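Local coordinates for protein ancestral D-type dye decolorizing peroxidase (PDB 7ANV) that probably uses its haem to reduce hydrogen peroxide while oxidising dyes and other bulky substrates, as a D-type dye-decolorizing peroxidase, at residues 94-108 / 238-252. Sequence-based numbering, arbitrary orientation.
Sequences INDDNLGDTAFKAGQ and ARPSWAKDGSFLVFR
Gln108 NE2 donates a nearly straight hydrogen bond to Phe251 O (3.0 Å), which lies close to the amide plane. Gln108 OE1 accepts a hydrogen bond from Arg252 NH1 at 3.1 Å, the donor standing well above the carbonyl plane. The amide and guanidinium planes are 71° apart. Gln108 has CG anti to the backbone N (chi1 -164°) and an extended chain, which carries the amide across to the strand. A leucine in its place would probably leave Phe251 O without this donor and Arg252 NH1 without this acceptor. Arg252 also pairs with Asp117 and lies near the haem.

Further along, Phe248 turns its edge to a face of Phe104, centroids 5.2 Å apart. Phe248 CZ also meets Leu99 CG at 3.7 Å. The methyls of Leu99 diverge: CD2 meets Trp242 CH2 (3.4 Å), CD1 meets Ala243 CB. Ile94 CG2 makes a CH-pi contact over one face of the Trp242 indole; Pro240 CB lies over the opposite face, both toward the rim.

The contact joins the DyP alpha+beta barrel family region to the second antiparallel sheet, consistent with the two-sheet, ferredoxin-like DyP fold. Strand 247-256 runs between 391-398 and 466-476; helix 86-92 lies alongside Leu99, Phe104 and Trp242.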
ATOM      1  N   ILE A  94     -15.335   1.046  23.443  1.00 30.33           N
ATOM      2  CA  ILE A  94     -14.439  -0.145  23.435  1.00 30.85           C
ATOM      3  C   ILE A  94     -13.066   0.320  23.901  1.00 30.86           C
ATOM      4  O   ILE A  94     -12.467   1.173  23.242  1.00 31.47           O
ATOM      5  CB  ILE A  94     -14.443  -0.828  22.061  1.00 30.05           C
ATOM      6  CG1 ILE A  94     -15.835  -1.389  21.761  1.00 30.98           C
ATOM      7  CG2 ILE A  94     -13.379  -1.906  22.010  1.00 30.20           C
ATOM      8  CD1 ILE A  94     -16.067  -1.754  20.324  1.00 30.90           C
ATOM      9  N   ASN A  95     -12.615  -0.181  25.044  1.00 33.31           N
ATOM     10  CA  ASN A  95     -11.342   0.246  25.661  1.00 35.57           C
ATOM     11  C   ASN A  95     -10.189  -0.313  24.819  1.00 34.91           C
ATOM     12  O   ASN A  95      -9.975  -1.527  24.824  1.00 35.72           O
ATOM     13  CB  ASN A  95     -11.280  -0.213  27.114  1.00 39.14           C
ATOM     14  CG  ASN A  95     -10.007   0.206  27.798  1.00 40.64           C
ATOM     15  OD1 ASN A  95      -8.998   0.450  27.148  1.00 43.20           O
ATOM     16  ND2 ASN A  95     -10.027   0.197  29.115  1.00 43.72           N
ATOM     17  N   ASP A  96      -9.429   0.541  24.148  1.00 35.24           N
ATOM     18  CA  ASP A  96      -8.337   0.030  23.284  1.00 36.27           C
ATOM     19  C   ASP A  96      -6.988   0.411  23.903  1.00 39.98           C
ATOM     20  O   ASP A  96      -6.054   0.675  23.160  1.00 40.60           O
ATOM     21  CB  ASP A  96      -8.541   0.493  21.844  1.00 33.95           C
ATOM     22  CG  ASP A  96      -8.444   1.988  21.657  1.00 33.88           C
ATOM     23  OD1 ASP A  96      -8.633   2.734  22.664  1.00 34.63           O
ATOM     24  OD2 ASP A  96      -8.202   2.397  20.519  1.00 32.13           O
ATOM     25  N   ASP A  97      -6.898   0.436  25.227  1.00 45.86           N
ATOM     26  CA  ASP A  97      -5.648   0.796  25.956  1.00 50.90           C
ATOM     27  C   ASP A  97      -4.474  -0.096  25.531  1.00 52.47           C
ATOM     28  O   ASP A  97      -3.353   0.455  25.518  1.00 55.59           O
ATOM     29  CB  ASP A  97      -5.870   0.786  27.467  1.00 54.43           C
ATOM     30  CG  ASP A  97      -6.661   1.996  27.933  1.00 57.85           C
ATOM     31  OD1 ASP A  97      -6.675   3.008  27.196  1.00 59.92           O
ATOM     32  OD2 ASP A  97      -7.282   1.910  29.011  1.00 62.10           O
ATOM     33  N   ASN A  98      -4.707  -1.371  25.169  1.00 51.37           N
ATOM     34  CA  ASN A  98      -3.677  -2.378  24.767  1.00 49.15           C
ATOM     35  C   ASN A  98      -3.711  -2.661  23.255  1.00 48.17           C
ATOM     36  O   ASN A  98      -2.969  -3.563  22.768  1.00 48.86           O
ATOM     37  CB  ASN A  98      -3.882  -3.699  25.498  1.00 51.38           C
ATOM     38  CG  ASN A  98      -3.875  -3.545  27.009  1.00 57.89           C
ATOM     39  OD1 ASN A  98      -3.628  -2.459  27.536  1.00 58.18           O
ATOM     40  ND2 ASN A  98      -4.154  -4.633  27.712  1.00 60.63           N
ATOM     41  N   LEU A  99      -4.520  -1.941  22.501  1.00 42.31           N
ATOM     42  CA  LEU A  99      -4.555  -2.148  21.035  1.00 44.02           C
ATOM     43  C   LEU A  99      -3.474  -1.313  20.327  1.00 42.47           C
ATOM     44  O   LEU A  99      -3.476  -0.052  20.409  1.00 43.52           O
ATOM     45  CB  LEU A  99      -5.921  -1.828  20.451  1.00 43.33           C
ATOM     46  CG  LEU A  99      -6.033  -2.242  18.990  1.00 43.55           C
ATOM     47  CD1 LEU A  99      -5.847  -3.759  18.864  1.00 43.20           C
ATOM     48  CD2 LEU A  99      -7.349  -1.813  18.389  1.00 43.86           C
ATOM     49  N   GLY A 100      -2.630  -2.003  19.567  1.00 40.18           N
ATOM     50  CA  GLY A 100      -1.544  -1.364  18.817  1.00 38.76           C
ATOM     51  C   GLY A 100      -0.717  -0.528  19.758  1.00 35.29           C
ATOM     52  O   GLY A 100      -0.373  -1.012  20.864  1.00 35.47           O
ATOM     53  N   ASP A 101      -0.259   0.610  19.259  1.00 35.49           N
ATOM     54  CA  ASP A 101       0.691   1.467  20.024  1.00 36.21           C
ATOM     55  C   ASP A 101       0.334   2.874  19.595  1.00 33.17           C
ATOM     56  O   ASP A 101      -0.855   3.036  19.110  1.00 36.63           O
ATOM     57  CB  ASP A 101       2.172   1.042  19.889  1.00 37.57           C
ATOM     58  CG  ASP A 101       3.062   1.517  21.025  1.00 39.07           C
ATOM     59  OD1 ASP A 101       2.711   2.560  21.635  1.00 40.49           O
ATOM     60  OD2 ASP A 101       4.098   0.831  21.337  1.00 40.46           O
ATOM     61  N   THR A 102       1.231   3.815  19.872  1.00 32.13           N
ATOM     62  CA  THR A 102       0.953   5.256  19.736  1.00 29.89           C
ATOM     63  C   THR A 102       0.348   5.434  18.348  1.00 27.31           C
ATOM     64  O   THR A 102      -0.550   6.244  18.243  1.00 26.50           O
ATOM     65  CB  THR A 102       2.186   6.109  20.074  1.00 29.04           C
ATOM     66  OG1 THR A 102       2.420   5.773  21.444  1.00 29.67           O
ATOM     67  CG2 THR A 102       1.966   7.604  19.923  1.00 29.17           C
ATOM     68  N   ALA A 103       0.785   4.705  17.302  1.00 25.64           N
ATOM     69  CA  ALA A 103       0.404   5.150  15.943  1.00 23.07           C
ATOM     70  C   ALA A 103      -1.121   5.077  15.783  1.00 22.20           C
ATOM     71  O   ALA A 103      -1.724   6.046  15.334  1.00 21.60           O
ATOM     72  CB  ALA A 103       1.095   4.384  14.852  1.00 23.05           C
ATOM     73  N   PHE A 104      -1.722   3.927  16.041  1.00 22.09           N
ATOM     74  CA  PHE A 104      -3.169   3.743  15.859  1.00 21.76           C
ATOM     75  C   PHE A 104      -3.912   4.710  16.788  1.00 22.97           C
ATOM     76  O   PHE A 104      -4.894   5.358  16.385  1.00 21.32           O
ATOM     77  CB  PHE A 104      -3.557   2.302  16.164  1.00 21.54           C
ATOM     78  CG  PHE A 104      -5.043   2.061  16.177  1.00 20.17           C
ATOM     79  CD1 PHE A 104      -5.788   1.957  15.008  1.00 19.75           C
ATOM     80  CD2 PHE A 104      -5.699   1.920  17.386  1.00 20.89           C
ATOM     81  CE1 PHE A 104      -7.139   1.719  15.036  1.00 19.74           C
ATOM     82  CE2 PHE A 104      -7.060   1.665  17.417  1.00 20.18           C
ATOM     83  CZ  PHE A 104      -7.790   1.578  16.244  1.00 20.49           C
ATOM     84  N   LYS A 105      -3.455   4.801  18.038  1.00 23.91           N
ATOM     85  CA  LYS A 105      -4.178   5.611  19.055  1.00 26.59           C
ATOM     86  C   LYS A 105      -4.124   7.088  18.666  1.00 24.80           C
ATOM     87  O   LYS A 105      -5.113   7.793  18.879  1.00 24.45           O
ATOM     88  CB  LYS A 105      -3.613   5.364  20.459  1.00 31.02           C
ATOM     89  CG  LYS A 105      -3.929   3.974  20.992  1.00 35.55           C
ATOM     90  CD  LYS A 105      -3.191   3.631  22.295  1.00 39.82           C
ATOM     91  CE  LYS A 105      -3.526   2.237  22.804  1.00 41.84           C
ATOM     92  NZ  LYS A 105      -2.317   1.528  23.309  1.00 43.94           N
ATOM     93  N   ALA A 106      -3.018   7.555  18.105  1.00 23.69           N
ATOM     94  CA  ALA A 106      -2.797   8.988  17.829  1.00 23.98           C
ATOM     95  C   ALA A 106      -3.513   9.417  16.535  1.00 22.75           C
ATOM     96  O   ALA A 106      -3.885  10.625  16.444  1.00 23.95           O
ATOM     97  CB  ALA A 106      -1.307   9.284  17.796  1.00 24.89           C
ATOM     98  N   GLY A 107      -3.735   8.498  15.600  1.00 21.98           N
ATOM     99  CA  GLY A 107      -4.377   8.781  14.307  1.00 20.60           C
ATOM    100  C   GLY A 107      -3.358   9.258  13.295  1.00 21.11           C
ATOM    101  O   GLY A 107      -2.269   9.751  13.701  1.00 21.10           O
ATOM    102  N   GLN A 108      -3.657   9.131  12.018  1.00 20.12           N
ATOM    103  CA  GLN A 108      -2.661   9.480  10.972  1.00 20.16           C
ATOM    104  C   GLN A 108      -2.403  10.990  10.891  1.00 21.26           C
ATOM    105  O   GLN A 108      -1.274  11.390  10.517  1.00 20.55           O
ATOM    106  CB  GLN A 108      -3.115   8.957   9.618  1.00 19.71           C
ATOM    107  CG  GLN A 108      -1.980   8.929   8.598  1.00 19.97           C
ATOM    108  CD  GLN A 108      -2.459   8.484   7.241  1.00 19.43           C
ATOM    109  OE1 GLN A 108      -2.563   9.254   6.283  1.00 20.50           O
ATOM    110  NE2 GLN A 108      -2.825   7.223   7.165  1.00 19.66           N
ATOM    111  N   ALA A 238       0.541  -8.109  26.242  1.00 39.62           N
ATOM    112  CA  ALA A 238      -0.930  -8.162  26.409  1.00 37.92           C
ATOM    113  C   ALA A 238      -1.580  -7.693  25.097  1.00 37.30           C
ATOM    114  O   ALA A 238      -0.947  -6.887  24.372  1.00 35.92           O
ATOM    115  CB  ALA A 238      -1.354  -7.295  27.566  1.00 40.61           C
ATOM    116  N   ARG A 239      -2.713  -8.293  24.731  1.00 33.08           N
ATOM    117  CA  ARG A 239      -3.609  -7.798  23.649  1.00 31.92           C
ATOM    118  C   ARG A 239      -5.015  -7.953  24.213  1.00 30.38           C
ATOM    119  O   ARG A 239      -5.258  -8.850  25.000  1.00 31.67           O
ATOM    120  CB  ARG A 239      -3.431  -8.579  22.339  1.00 32.38           C
ATOM    121  CG  ARG A 239      -2.111  -8.358  21.585  1.00 32.68           C
ATOM    122  CD  ARG A 239      -1.873  -6.989  20.921  1.00 33.58           C
ATOM    123  NE  ARG A 239      -0.919  -6.961  19.775  1.00 34.10           N
ATOM    124  CZ  ARG A 239      -0.757  -5.896  18.944  1.00 33.21           C
ATOM    125  NH1 ARG A 239      -1.455  -4.789  19.169  1.00 30.88           N
ATOM    126  NH2 ARG A 239       0.057  -5.936  17.884  1.00 29.87           N
ATOM    127  N   PRO A 240      -6.012  -7.154  23.799  1.00 29.98           N
ATOM    128  CA  PRO A 240      -7.393  -7.484  24.150  1.00 29.17           C
ATOM    129  C   PRO A 240      -7.754  -8.753  23.364  1.00 28.35           C
ATOM    130  O   PRO A 240      -7.276  -8.949  22.228  1.00 26.18           O
ATOM    131  CB  PRO A 240      -8.205  -6.248  23.774  1.00 30.29           C
ATOM    132  CG  PRO A 240      -7.244  -5.315  23.020  1.00 30.82           C
ATOM    133  CD  PRO A 240      -5.890  -5.986  22.919  1.00 29.71           C
ATOM    134  N   SER A 241      -8.630  -9.577  23.923  1.00 28.72           N
ATOM    135  CA  SER A 241      -9.059 -10.838  23.268  1.00 30.82           C
ATOM    136  C   SER A 241      -9.758 -10.467  21.953  1.00 29.33           C
ATOM    137  O   SER A 241      -9.577 -11.231  20.992  1.00 33.29           O
ATOM    138  CB  SER A 241      -9.954 -11.658  24.160  1.00 32.62           C
ATOM    139  OG  SER A 241     -11.058 -10.878  24.570  1.00 36.18           O
ATOM    140  N   TRP A 242     -10.437  -9.323  21.907  1.00 27.64           N
ATOM    141  CA  TRP A 242     -11.201  -8.881  20.703  1.00 27.93           C
ATOM    142  C   TRP A 242     -10.237  -8.476  19.568  1.00 28.10           C
ATOM    143  O   TRP A 242     -10.737  -8.175  18.447  1.00 30.90           O
ATOM    144  CB  TRP A 242     -12.215  -7.767  20.986  1.00 26.87           C
ATOM    145  CG  TRP A 242     -11.687  -6.531  21.634  1.00 27.09           C
ATOM    146  CD1 TRP A 242     -11.814  -6.231  22.959  1.00 28.41           C
ATOM    147  CD2 TRP A 242     -11.058  -5.387  21.023  1.00 26.84           C
ATOM    148  NE1 TRP A 242     -11.215  -5.032  23.230  1.00 28.99           N
ATOM    149  CE2 TRP A 242     -10.766  -4.482  22.059  1.00 27.53           C
ATOM    150  CE3 TRP A 242     -10.672  -5.057  19.714  1.00 27.65           C
ATOM    151  CZ2 TRP A 242     -10.093  -3.280  21.852  1.00 27.70           C
ATOM    152  CZ3 TRP A 242     -10.016  -3.863  19.506  1.00 27.17           C
ATOM    153  CH2 TRP A 242      -9.754  -2.973  20.556  1.00 28.68           C
ATOM    154  N   ALA A 243      -8.936  -8.392  19.812  1.00 26.93           N
ATOM    155  CA  ALA A 243      -7.977  -7.965  18.753  1.00 25.14           C
ATOM    156  C   ALA A 243      -7.390  -9.182  18.050  1.00 24.78           C
ATOM    157  O   ALA A 243      -6.853  -9.029  16.937  1.00 21.78           O
ATOM    158  CB  ALA A 243      -6.904  -7.074  19.322  1.00 25.36           C
ATOM    159  N   LYS A 244      -7.503 -10.373  18.613  1.00 24.68           N
ATOM    160  CA  LYS A 244      -6.956 -11.571  17.949  1.00 26.08           C
ATOM    161  C   LYS A 244      -7.556 -11.736  16.557  1.00 23.07           C
ATOM    162  O   LYS A 244      -8.788 -11.623  16.402  1.00 21.42           O
ATOM    163  CB  LYS A 244      -7.177 -12.871  18.734  1.00 29.74           C
ATOM    164  CG  LYS A 244      -6.520 -14.080  18.090  1.00 32.55           C
ATOM    165  CD  LYS A 244      -6.196 -15.131  19.124  1.00 38.66           C
ATOM    166  CE  LYS A 244      -5.372 -16.282  18.584  1.00 39.98           C
ATOM    167  NZ  LYS A 244      -5.494 -17.441  19.504  1.00 43.51           N
ATOM    168  N   ASP A 245      -6.673 -11.972  15.594  1.00 21.66           N
ATOM    169  CA  ASP A 245      -7.006 -12.307  14.192  1.00 21.66           C
ATOM    170  C   ASP A 245      -7.533 -11.064  13.475  1.00 19.83           C
ATOM    171  O   ASP A 245      -8.069 -11.231  12.416  1.00 19.56           O
ATOM    172  CB  ASP A 245      -7.943 -13.519  14.081  1.00 23.40           C
ATOM    173  CG  ASP A 245      -7.224 -14.871  14.176  1.00 27.17           C
ATOM    174  OD1 ASP A 245      -5.980 -14.904  14.043  1.00 27.77           O
ATOM    175  OD2 ASP A 245      -7.927 -15.861  14.381  1.00 30.69           O
ATOM    176  N   GLY A 246      -7.383  -9.882  14.074  1.00 18.76           N
ATOM    177  CA  GLY A 246      -7.559  -8.610  13.367  1.00 18.34           C
ATOM    178  C   GLY A 246      -6.230  -8.140  12.809  1.00 17.76           C
ATOM    179  O   GLY A 246      -5.171  -8.710  13.117  1.00 17.28           O
ATOM    180  N   SER A 247      -6.276  -7.112  11.997  1.00 17.55           N
ATOM    181  CA  SER A 247      -5.066  -6.520  11.393  1.00 16.91           C
ATOM    182  C   SER A 247      -5.290  -5.007  11.321  1.00 16.85           C
ATOM    183  O   SER A 247      -6.473  -4.540  11.106  1.00 16.77           O
ATOM    184  CB  SER A 247      -4.763  -7.123  10.059  1.00 16.95           C
ATOM    185  OG  SER A 247      -3.507  -6.670   9.572  1.00 16.46           O
ATOM    186  N   PHE A 248      -4.207  -4.230  11.413  1.00 16.67           N
ATOM    187  CA  PHE A 248      -4.279  -2.763  11.217  1.00 16.66           C
ATOM    188  C   PHE A 248      -4.237  -2.447   9.721  1.00 17.15           C
ATOM    189  O   PHE A 248      -3.359  -2.958   8.985  1.00 17.39           O
ATOM    190  CB  PHE A 248      -3.157  -2.059  11.975  1.00 17.36           C
ATOM    191  CG  PHE A 248      -3.315  -2.195  13.457  1.00 17.60           C
ATOM    192  CD1 PHE A 248      -4.116  -1.294  14.132  1.00 18.62           C
ATOM    193  CD2 PHE A 248      -2.656  -3.194  14.161  1.00 17.82           C
ATOM    194  CE1 PHE A 248      -4.323  -1.423  15.504  1.00 18.98           C
ATOM    195  CE2 PHE A 248      -2.855  -3.308  15.529  1.00 18.49           C
ATOM    196  CZ  PHE A 248      -3.640  -2.398  16.199  1.00 18.80           C
ATOM    197  N   LEU A 249      -5.227  -1.659   9.307  1.00 16.37           N
ATOM    198  CA  LEU A 249      -5.434  -1.188   7.937  1.00 16.87           C
ATOM    199  C   LEU A 249      -4.917   0.242   7.872  1.00 17.19           C
ATOM    200  O   LEU A 249      -5.542   1.126   8.432  1.00 17.11           O
ATOM    201  CB  LEU A 249      -6.932  -1.247   7.650  1.00 17.34           C
ATOM    202  CG  LEU A 249      -7.405  -1.072   6.202  1.00 16.86           C
ATOM    203  CD1 LEU A 249      -8.874  -1.425   6.077  1.00 17.39           C
ATOM    204  CD2 LEU A 249      -7.151   0.307   5.620  1.00 17.49           C
ATOM    205  N   VAL A 250      -3.858   0.462   7.123  1.00 16.95           N
ATOM    206  CA  VAL A 250      -3.374   1.826   6.793  1.00 17.41           C
ATOM    207  C   VAL A 250      -3.994   2.235   5.466  1.00 17.84           C
ATOM    208  O   VAL A 250      -3.756   1.548   4.466  1.00 17.77           O
ATOM    209  CB  VAL A 250      -1.841   1.874   6.709  1.00 17.76           C
ATOM    210  CG1 VAL A 250      -1.405   3.243   6.205  1.00 18.24           C
ATOM    211  CG2 VAL A 250      -1.186   1.491   8.037  1.00 17.80           C
ATOM    212  N   PHE A 251      -4.686   3.368   5.462  1.00 17.77           N
ATOM    213  CA  PHE A 251      -5.228   3.983   4.239  1.00 17.40           C
ATOM    214  C   PHE A 251      -4.476   5.281   3.936  1.00 17.11           C
ATOM    215  O   PHE A 251      -4.410   6.129   4.801  1.00 18.38           O
ATOM    216  CB  PHE A 251      -6.741   4.185   4.359  1.00 17.70           C
ATOM    217  CG  PHE A 251      -7.362   4.659   3.069  1.00 17.26           C
ATOM    218  CD1 PHE A 251      -7.346   6.011   2.742  1.00 18.95           C
ATOM    219  CD2 PHE A 251      -7.986   3.768   2.197  1.00 17.26           C
ATOM    220  CE1 PHE A 251      -7.878   6.450   1.532  1.00 19.07           C
ATOM    221  CE2 PHE A 251      -8.502   4.202   0.976  1.00 17.88           C
ATOM    222  CZ  PHE A 251      -8.456   5.536   0.661  1.00 19.06           C
ATOM    223  N   ARG A 252      -3.993   5.433   2.711  1.00 17.45           N
ATOM    224  CA  ARG A 252      -3.454   6.702   2.209  1.00 18.10           C
ATOM    225  C   ARG A 252      -3.992   6.979   0.807  1.00 17.90           C
ATOM    226  O   ARG A 252      -3.859   6.135  -0.072  1.00 18.21           O
ATOM    227  CB  ARG A 252      -1.923   6.656   2.107  1.00 18.83           C
ATOM    228  CG  ARG A 252      -1.206   6.286   3.381  1.00 19.16           C
ATOM    229  CD  ARG A 252      -0.855   7.491   4.199  1.00 19.58           C
ATOM    230  NE  ARG A 252       0.264   8.226   3.629  1.00 19.60           N
ATOM    231  CZ  ARG A 252       0.606   9.488   3.916  1.00 19.67           C
ATOM    232  NH1 ARG A 252      -0.154  10.268   4.678  1.00 20.61           N
ATOM    233  NH2 ARG A 252       1.730   9.974   3.401  1.00 19.28           N
TER